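Local coordinates for protein tylactone synthase starter module and modules 1 & 2 (Streptomyces fradiae, PDB 2Z5L) that probably reduces, as the first ketoreductase of the tylosin polyketide synthase, the beta-keto group of a growing polyketide chain with fixed stereochemistry, at residues 67-72 against 215-220. Residues are numbered along the deposited sequence; the frame is centred on the assembly and turned at random.
Sequences TTVLSE and RALELA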
ATOM      1  N   THR A  67     -18.882  -7.948  21.792  1.00 56.77           N
ATOM      2  CA  THR A  67     -20.288  -7.693  22.084  1.00 57.30           C
ATOM      3  C   THR A  67     -20.430  -6.994  23.434  1.00 56.75           C
ATOM      4  O   THR A  67     -21.140  -5.995  23.560  1.00 55.67           O
ATOM      5  CB  THR A  67     -21.086  -9.016  22.107  1.00 57.77           C
ATOM      6  OG1 THR A  67     -20.311 -10.026  22.763  1.00 60.35           O
ATOM      7  CG2 THR A  67     -21.399  -9.479  20.693  1.00 58.66           C
ATOM      8  N   THR A  68     -19.733  -7.519  24.436  1.00 57.51           N
ATOM      9  CA  THR A  68     -19.776  -6.964  25.786  1.00 58.45           C
ATOM     10  C   THR A  68     -19.278  -5.522  25.830  1.00 59.66           C
ATOM     11  O   THR A  68     -19.982  -4.619  26.287  1.00 59.48           O
ATOM     12  CB  THR A  68     -18.914  -7.803  26.752  1.00 58.42           C
ATOM     13  OG1 THR A  68     -19.285  -9.183  26.644  1.00 57.68           O
ATOM     14  CG2 THR A  68     -19.119  -7.340  28.189  1.00 59.13           C
ATOM     15  N   VAL A  69     -18.055  -5.318  25.353  1.00 61.23           N
ATOM     16  CA  VAL A  69     -17.444  -3.995  25.340  1.00 61.95           C
ATOM     17  C   VAL A  69     -18.314  -2.973  24.606  1.00 62.10           C
ATOM     18  O   VAL A  69     -18.530  -1.863  25.097  1.00 61.37           O
ATOM     19  CB  VAL A  69     -16.051  -4.041  24.675  1.00 62.78           C
ATOM     20  CG1 VAL A  69     -15.393  -2.677  24.759  1.00 63.22           C
ATOM     21  CG2 VAL A  69     -15.185  -5.091  25.354  1.00 63.18           C
ATOM     22  N   LEU A  70     -18.816  -3.355  23.434  1.00 62.29           N
ATOM     23  CA  LEU A  70     -19.658  -2.470  22.635  1.00 63.19           C
ATOM     24  C   LEU A  70     -20.991  -2.139  23.315  1.00 65.06           C
ATOM     25  O   LEU A  70     -21.408  -0.979  23.350  1.00 64.13           O
ATOM     26  CB  LEU A  70     -19.921  -3.091  21.256  1.00 61.11           C
ATOM     27  CG  LEU A  70     -18.715  -3.224  20.322  1.00 59.49           C
ATOM     28  CD1 LEU A  70     -19.110  -3.976  19.058  1.00 57.23           C
ATOM     29  CD2 LEU A  70     -18.189  -1.842  19.980  1.00 56.49           C
ATOM     30  N   SER A  71     -21.657  -3.161  23.848  1.00 67.37           N
ATOM     31  CA  SER A  71     -22.938  -2.974  24.525  1.00 69.73           C
ATOM     32  C   SER A  71     -22.788  -2.042  25.722  1.00 70.95           C
ATOM     33  O   SER A  71     -23.651  -1.200  25.977  1.00 70.95           O
ATOM     34  CB  SER A  71     -23.502  -4.318  24.993  1.00 70.20           C
ATOM     35  OG  SER A  71     -23.908  -5.115  23.894  1.00 71.93           O
ATOM     36  N   GLU A  72     -21.694  -2.194  26.458  1.00 72.19           N
ATOM     37  CA  GLU A  72     -21.460  -1.340  27.609  1.00 74.18           C
ATOM     38  C   GLU A  72     -21.227   0.094  27.156  1.00 74.54           C
ATOM     39  O   GLU A  72     -20.775   0.929  27.938  1.00 76.06           O
ATOM     40  CB  GLU A  72     -20.250  -1.822  28.403  1.00 75.27           C
ATOM     41  CG  GLU A  72     -20.409  -3.204  29.006  1.00 77.97           C
ATOM     42  CD  GLU A  72     -19.242  -3.573  29.897  1.00 79.16           C
ATOM     43  OE1 GLU A  72     -18.090  -3.543  29.412  1.00 79.79           O
ATOM     44  OE2 GLU A  72     -19.477  -3.888  31.083  1.00 80.29           O
ATOM     45  N   ARG A 215      -8.768  -4.392  28.217  1.00 75.52           N
ATOM     46  CA  ARG A 215      -8.578  -2.987  27.853  1.00 73.06           C
ATOM     47  C   ARG A 215      -8.412  -2.823  26.344  1.00 70.51           C
ATOM     48  O   ARG A 215      -8.894  -1.854  25.747  1.00 69.60           O
ATOM     49  CB  ARG A 215      -7.347  -2.436  28.589  1.00 74.81           C
ATOM     50  CG  ARG A 215      -7.508  -1.040  29.180  1.00 76.64           C
ATOM     51  CD  ARG A 215      -7.163   0.038  28.166  1.00 78.00           C
ATOM     52  NE  ARG A 215      -6.879   1.326  28.797  1.00 78.73           N
ATOM     53  CZ  ARG A 215      -5.962   2.184  28.357  1.00 79.92           C
ATOM     54  NH1 ARG A 215      -5.763   3.334  28.988  1.00 79.84           N
ATOM     55  NH2 ARG A 215      -5.236   1.886  27.288  1.00 80.51           N
ATOM     56  N   ALA A 216      -7.721  -3.782  25.736  1.00 67.63           N
ATOM     57  CA  ALA A 216      -7.487  -3.779  24.298  1.00 65.11           C
ATOM     58  C   ALA A 216      -8.823  -3.616  23.588  1.00 63.39           C
ATOM     59  O   ALA A 216      -9.029  -2.656  22.847  1.00 62.91           O
ATOM     60  CB  ALA A 216      -6.825  -5.084  23.879  1.00 65.18           C
ATOM     61  N   LEU A 217      -9.733  -4.558  23.822  1.00 62.08           N
ATOM     62  CA  LEU A 217     -11.047  -4.490  23.205  1.00 60.99           C
ATOM     63  C   LEU A 217     -11.741  -3.198  23.622  1.00 60.18           C
ATOM     64  O   LEU A 217     -12.473  -2.597  22.841  1.00 59.22           O
ATOM     65  CB  LEU A 217     -11.896  -5.686  23.622  1.00 61.17           C
ATOM     66  CG  LEU A 217     -11.402  -7.051  23.159  1.00 61.96           C
ATOM     67  CD1 LEU A 217     -12.339  -8.109  23.696  1.00 62.04           C
ATOM     68  CD2 LEU A 217     -11.343  -7.103  21.629  1.00 62.64           C
ATOM     69  N   GLU A 218     -11.492  -2.772  24.856  1.00 59.98           N
ATOM     70  CA  GLU A 218     -12.090  -1.552  25.378  1.00 59.67           C
ATOM     71  C   GLU A 218     -11.684  -0.361  24.524  1.00 58.19           C
ATOM     72  O   GLU A 218     -12.541   0.369  24.017  1.00 57.55           O
ATOM     73  CB  GLU A 218     -11.651  -1.321  26.824  1.00 60.52           C
ATOM     74  CG  GLU A 218     -12.794  -1.289  27.832  1.00 62.79           C
ATOM     75  CD  GLU A 218     -13.798  -0.180  27.553  1.00 64.82           C
ATOM     76  OE1 GLU A 218     -14.534  -0.276  26.543  1.00 65.70           O
ATOM     77  OE2 GLU A 218     -13.847   0.795  28.343  1.00 65.88           O
ATOM     78  N   LEU A 219     -10.377  -0.169  24.368  1.00 57.07           N
ATOM     79  CA  LEU A 219      -9.852   0.935  23.565  1.00 56.72           C
ATOM     80  C   LEU A 219     -10.473   0.906  22.167  1.00 56.72           C
ATOM     81  O   LEU A 219     -10.875   1.944  21.628  1.00 56.97           O
ATOM     82  CB  LEU A 219      -8.321   0.837  23.458  1.00 56.41           C
ATOM     83  CG  LEU A 219      -7.492   0.928  24.744  1.00 56.37           C
ATOM     84  CD1 LEU A 219      -6.021   0.661  24.435  1.00 57.06           C
ATOM     85  CD2 LEU A 219      -7.659   2.294  25.373  1.00 55.54           C
ATOM     86  N   ALA A 220     -10.556  -0.295  21.597  1.00 56.24           N
ATOM     87  CA  ALA A 220     -11.122  -0.491  20.266  1.00 56.30           C
ATOM     88  C   ALA A 220     -12.498   0.150  20.157  1.00 56.26           C
ATOM     89  O   ALA A 220     -12.770   0.917  19.239  1.00 55.64           O
ATOM     90  CB  ALA A 220     -11.219  -1.981  19.961  1.00 55.91           C
TER
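Val69 carries nearly the whole contact between helices 60-71 and 214-224, whose backbones come within 5.9 Å at the CA atoms of Val69 and Glu218. Its two methyls divide the work. CG2 packs on CB of Leu217 at 3.8 Å, the two side chains crossing at about a right angle. CG1 is placed anti to the backbone N (chi1 -176°). It lies 3.5 Å from the carbonyl O of Leu217, which thus touches through CB and backbone. Glu218, bent at chi2, turns OE1 toward CG1 of Val69, 3.1 Å away. A short, beta-branched residue suits helices this close.

Away from this tight packing the contact loosens. A long, weak ion pair with Arg73 may partly balance the charge of Glu218. Glu72 is exposed, its OE1 5.6 Å from OE1 of Glu218; the two carboxylates, probably both charged, are not in contact. No hydrogen bond joins the segments.

Such plain helix-helix packing is consistent with the layered, Rossmann-like alpha/beta build of a ketoreductase. The apolar seam continues along helix 214-224, where Ala221 meets both Val69 and Leu70, while Leu70 also reaches Leu224 and packs against Cys50 and Leu52 of strand 49-54.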